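Local atomic coordinates of bifunctional endomannanase/endoglucanase (Caldanaerobius polysaccharolyticus, PDB entry 3W0K), a protein that probably hydrolyses internal beta-1,4 linkages in mannan and cellulose-type glucan chains, as a beta/alpha-barrel enzyme of glycoside hydrolase family 5. Residues Pro22-Lys25 against Lys26-Asp29; Leu103-Arg106 against Ala107-Phe111. All coordinates share one frame; numbering follows the deposited sequence.

Contact 1: Pro22-Lys25 against Lys26-Asp29; sequences PPDK and KALD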
loop_
_atom_site.group_PDB
_atom_site.type_symbol
_atom_site.label_atom_id
_atom_site.label_comp_id
_atom_site.label_asym_id
_atom_site.label_seq_id
_atom_site.Cartn_x
_atom_site.Cartn_y
_atom_site.Cartn_z
ATOM N N PRO A 22 -8.769 5.888 16.490
ATOM C CA PRO A 22 -7.756 6.861 16.896
ATOM C C PRO A 22 -6.425 6.211 16.517
ATOM O O PRO A 22 -6.367 4.997 16.298
ATOM C CB PRO A 22 -7.910 6.894 18.422
ATOM C CG PRO A 22 -9.332 6.484 18.647
ATOM C CD PRO A 22 -9.494 5.365 17.659
ATOM N N PRO A 23 -5.351 7.001 16.390
ATOM C CA PRO A 23 -4.074 6.377 16.035
ATOM C C PRO A 23 -3.620 5.424 17.138
ATOM O O PRO A 23 -3.851 5.675 18.327
ATOM C CB PRO A 23 -3.134 7.577 15.892
ATOM C CG PRO A 23 -3.726 8.586 16.834
ATOM C CD PRO A 23 -5.201 8.454 16.555
ATOM N N ASP A 24 -3.044 4.299 16.731
ATOM C CA ASP A 24 -2.549 3.301 17.670
ATOM C C ASP A 24 -1.178 3.769 18.153
ATOM O O ASP A 24 -0.145 3.378 17.605
ATOM C CB ASP A 24 -2.442 1.946 16.963
ATOM C CG ASP A 24 -2.173 0.795 17.920
ATOM O OD1 ASP A 24 -1.630 1.021 19.024
ATOM O OD2 ASP A 24 -2.494 -0.350 17.544
ATOM N N LYS A 25 -1.178 4.610 19.185
ATOM C CA LYS A 25 0.059 5.157 19.728
ATOM C C LYS A 25 1.045 4.102 20.224
ATOM O O LYS A 25 2.252 4.246 20.033
ATOM C CB LYS A 25 -0.244 6.199 20.807
ATOM C CG LYS A 25 -0.921 7.444 20.239
ATOM C CD LYS A 25 -1.102 8.548 21.269
ATOM C CE LYS A 25 -2.213 8.239 22.251
ATOM N NZ LYS A 25 -2.471 9.400 23.152
ATOM N N LYS A 26 0.536 3.025 20.816
ATOM C CA LYS A 26 1.411 1.957 21.295
ATOM C C LYS A 26 2.120 1.272 20.123
ATOM O O LYS A 26 3.307 0.953 20.212
ATOM C CB LYS A 26 0.628 0.942 22.131
ATOM C CG LYS A 26 0.174 1.484 23.485
ATOM C CD LYS A 26 -0.589 0.425 24.279
ATOM C CE LYS A 26 -1.036 0.947 25.638
ATOM N NZ LYS A 26 -2.039 2.047 25.535
ATOM N N ALA A 27 1.403 1.067 19.019
ATOM C CA ALA A 27 2.000 0.452 17.834
ATOM C C ALA A 27 3.039 1.401 17.237
ATOM O O ALA A 27 4.124 0.975 16.841
ATOM C CB ALA A 27 0.925 0.122 16.791
ATOM N N LEU A 28 2.709 2.690 17.184
ATOM C CA LEU A 28 3.635 3.681 16.644
ATOM C C LEU A 28 4.911 3.740 17.484
ATOM O O LEU A 28 6.003 3.907 16.941
ATOM C CB LEU A 28 2.971 5.058 16.553
ATOM C CG LEU A 28 1.813 5.180 15.557
ATOM C CD1 LEU A 28 1.248 6.590 15.595
ATOM C CD2 LEU A 28 2.288 4.843 14.154
ATOM N N ASP A 29 4.771 3.591 18.804
ATOM C CA ASP A 29 5.926 3.589 19.703
ATOM C C ASP A 29 6.813 2.390 19.370
ATOM O O ASP A 29 8.038 2.491 19.387
ATOM C CB ASP A 29 5.490 3.504 21.172
ATOM C CG ASP A 29 5.027 4.840 21.738
ATOM O OD1 ASP A 29 5.331 5.902 21.150
ATOM O OD2 ASP A 29 4.370 4.823 22.798
HETATM O O HOH W 1 -2.264 2.377 21.503
#

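Contact 2: Leu103-Arg106 against Ala107-Phe111; sequences LDKR and AQDGF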
loop_
_atom_site.group_PDB
_atom_site.type_symbol
_atom_site.label_atom_id
_atom_site.label_comp_id
_atom_site.label_asym_id
_atom_site.label_seq_id
_atom_site.Cartn_x
_atom_site.Cartn_y
_atom_site.Cartn_z
ATOM N N LEU A 103 -13.152 6.452 -16.260
ATOM C CA LEU A 103 -13.808 7.046 -17.422
ATOM C C LEU A 103 -14.764 8.196 -17.138
ATOM O O LEU A 103 -14.984 9.040 -18.005
ATOM C CB LEU A 103 -14.588 5.976 -18.188
ATOM C CG LEU A 103 -13.814 4.814 -18.802
ATOM C CD1 LEU A 103 -14.802 3.860 -19.439
ATOM C CD2 LEU A 103 -12.814 5.328 -19.832
ATOM N N ASP A 104 -15.357 8.213 -15.948
ATOM C CA ASP A 104 -16.339 9.243 -15.608
ATOM C C ASP A 104 -15.775 10.569 -15.130
ATOM O O ASP A 104 -15.120 10.640 -14.087
ATOM C CB ASP A 104 -17.331 8.710 -14.570
ATOM C CG ASP A 104 -18.068 7.472 -15.043
ATOM O OD1 ASP A 104 -18.131 7.232 -16.268
ATOM O OD2 ASP A 104 -18.593 6.741 -14.184
ATOM N N LYS A 105 -16.113 11.630 -15.859
ATOM C CA LYS A 105 -15.658 12.975 -15.524
ATOM C C LYS A 105 -16.096 13.383 -14.118
ATOM O O LYS A 105 -15.316 13.980 -13.378
ATOM C CB LYS A 105 -16.191 13.985 -16.544
ATOM C CG LYS A 105 -15.782 15.432 -16.275
ATOM C CD LYS A 105 -16.444 16.377 -17.270
ATOM C CE LYS A 105 -16.063 17.830 -17.016
ATOM N NZ LYS A 105 -16.602 18.358 -15.731
ATOM N N ARG A 106 -17.330 13.048 -13.744
ATOM C CA ARG A 106 -17.835 13.404 -12.419
ATOM C C ARG A 106 -17.020 12.770 -11.288
ATOM O O ARG A 106 -16.780 13.405 -10.258
ATOM C CB ARG A 106 -19.330 13.074 -12.288
ATOM C CG ARG A 106 -19.673 11.598 -12.423
ATOM C CD ARG A 106 -21.178 11.383 -12.528
ATOM N NE ARG A 106 -21.524 9.963 -12.541
ATOM C CZ ARG A 106 -21.550 9.190 -13.629
ATOM N NH1 ARG A 106 -21.256 9.692 -14.825
ATOM N NH2 ARG A 106 -21.849 7.899 -13.511
ATOM N N ALA A 107 -16.563 11.536 -11.496
ATOM C CA ALA A 107 -15.763 10.846 -10.484
ATOM C C ALA A 107 -14.349 11.406 -10.476
ATOM O O ALA A 107 -13.740 11.560 -9.415
ATOM C CB ALA A 107 -15.742 9.346 -10.753
ATOM N N GLN A 108 -13.834 11.710 -11.663
ATOM C CA GLN A 108 -12.498 12.269 -11.791
ATOM C C GLN A 108 -12.454 13.641 -11.142
ATOM O O GLN A 108 -11.489 13.968 -10.455
ATOM C CB GLN A 108 -12.084 12.327 -13.260
ATOM C CG GLN A 108 -11.870 10.935 -13.837
ATOM C CD GLN A 108 -11.764 10.909 -15.344
ATOM O OE1 GLN A 108 -11.868 11.942 -16.013
ATOM N NE2 GLN A 108 -11.586 9.713 -15.896
ATOM N N ASP A 109 -13.516 14.426 -11.325
ATOM C CA ASP A 109 -13.581 15.752 -10.713
ATOM C C ASP A 109 -13.620 15.622 -9.191
ATOM O O ASP A 109 -12.979 16.398 -8.481
ATOM C CB ASP A 109 -14.813 16.525 -11.201
ATOM C CG ASP A 109 -14.679 17.011 -12.637
ATOM O OD1 ASP A 109 -13.569 16.950 -13.210
ATOM O OD2 ASP A 109 -15.699 17.469 -13.196
ATOM N N GLY A 110 -14.373 14.637 -8.700
ATOM C CA GLY A 110 -14.475 14.409 -7.267
ATOM C C GLY A 110 -13.146 13.960 -6.684
ATOM O O GLY A 110 -12.759 14.388 -5.599
ATOM N N PHE A 111 -12.451 13.104 -7.428
ATOM C CA PHE A 111 -11.149 12.562 -7.043
ATOM C C PHE A 111 -10.117 13.683 -6.940
ATOM O O PHE A 111 -9.407 13.793 -5.940
ATOM C CB PHE A 111 -10.712 11.536 -8.096
ATOM C CG PHE A 111 -9.356 10.931 -7.854
ATOM C CD1 PHE A 111 -9.164 10.010 -6.830
ATOM C CD2 PHE A 111 -8.286 11.233 -8.692
ATOM C CE1 PHE A 111 -7.928 9.396 -6.649
ATOM C CE2 PHE A 111 -7.042 10.621 -8.518
ATOM C CZ PHE A 111 -6.864 9.701 -7.496
HETATM O O HOH W 2 -13.640 11.714 -18.209
#

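Contact 1: Pro22-Lys25 against Lys26-Asp29
D24 caps the start of helix 25-33 and meets A27 twice, through OD1 to A27 N and through CG and CB to A27 CB. The capping hydrogen bond runs from A27 N to D24 OD1 at 3.0 Å. The N-H comes in from above the carboxylate plane, 64° out of it. With CG swung to the side opposite the backbone N (chi1 -170°), the carboxylate turns back over the first turn. A water joins D24 OD1, at 2.9 Å, to K26 N, so OD1 serves two backbone N-H groups, one directly and one through solvent. D24 OD2 pairs with K294 in a salt bridge. Together with the grip on OD1, this probably holds the carboxylate's rotation.

Main-chain bonds start the helix. L28 N donates to D24 O at 3.0 Å. D29 N donates to K25 O at 2.9 Å. Before the cap, K25 N makes a weak bond to P23 O, which closes an inverse gamma turn centred on D24.

Carbon atoms also pack against the polar groups. A27 CB lies against the flat carboxylate, 3.4 Å from D24 CG. L28 CG rests 3.4 Å from D24 O. D29 OD1 is in a salt bridge with R75. P23 packs on L67, Y68 and E71 of helix 62-74.

An alanine in place of D24 would probably leave A27 N without its cap and K294 without its counter-charge.

The negative charge beside the helix N-terminus probably also offsets the positive end of the helix dipole. The arrangement is a helix N-cap at the head of the first helix after the first strand of a (beta/alpha)8 barrel.

Contact 2: Leu103-Arg106 against Ala107-Phe111
K105 and D109, one helical turn apart, are brought together by their torsions. The lysine's CG points opposite the backbone N (chi1 179°), and its straight chain bends only at the last torsion (chi4 -67°). The aspartate's CG lies beside its own backbone N (chi1 -73°), which sets the carboxylate close to K105 O and within reach of K105 NZ. The two side chains cross at a slant. K105 NZ gives a hydrogen bond and salt bridge to D109 OD2 at 2.8 Å, on the syn lone pair. K105 CG also touches D109 OD2 at 3.7 Å. D109 OD1 is taken by R157 of helix 148-165.

Q108 folds back over the turn before it, with CG 3.3 Å from D104 O. Its NE2 bonds to L101 O. Its OE1 accepts from a water at 2.8 Å, and the same water donates to L103 O. Both ends of the amide are therefore used, which fixes its flip.

D104 stands at the N-cap position but makes no side-chain capping bond; its OD2 bonds to N100 N instead. D104 O accepts from Q108 N at 2.9 Å and, weakly, from A107 N. D109 N bonds to K105 O at 2.8 Å, and G110 N to R106 O. D104 CB lies over the rim of one face of the R106 guanidinium. R106 NH2 and D104 OD2 attract by charge alone, at 3.5 Å, and R106 NE pairs with D99.

Two positive partners, one on each oxygen, probably favour the ionised form of D109; the R157 bridge joins this helix to helix 148-165.

Both contacts are first turns of helices on the outside of the same (beta/alpha)8 barrel. Contact 1 opens helix 25-33, after strand 4-7. Contact 2 opens helix 105-121, after strand 78-83. Their centres are about 34 Å apart, and their nearest atoms about 23 Å, so they do not touch. Helix 62-74 lies between them in barrel order and takes P23 of contact 1. In this fold such helix starts lie toward the catalytic face. In family 5 the two catalytic acids sit at or just after the C-terminal ends of strands four and seven, which here are probably 130-133 and 254-259. Neither contact includes those strands.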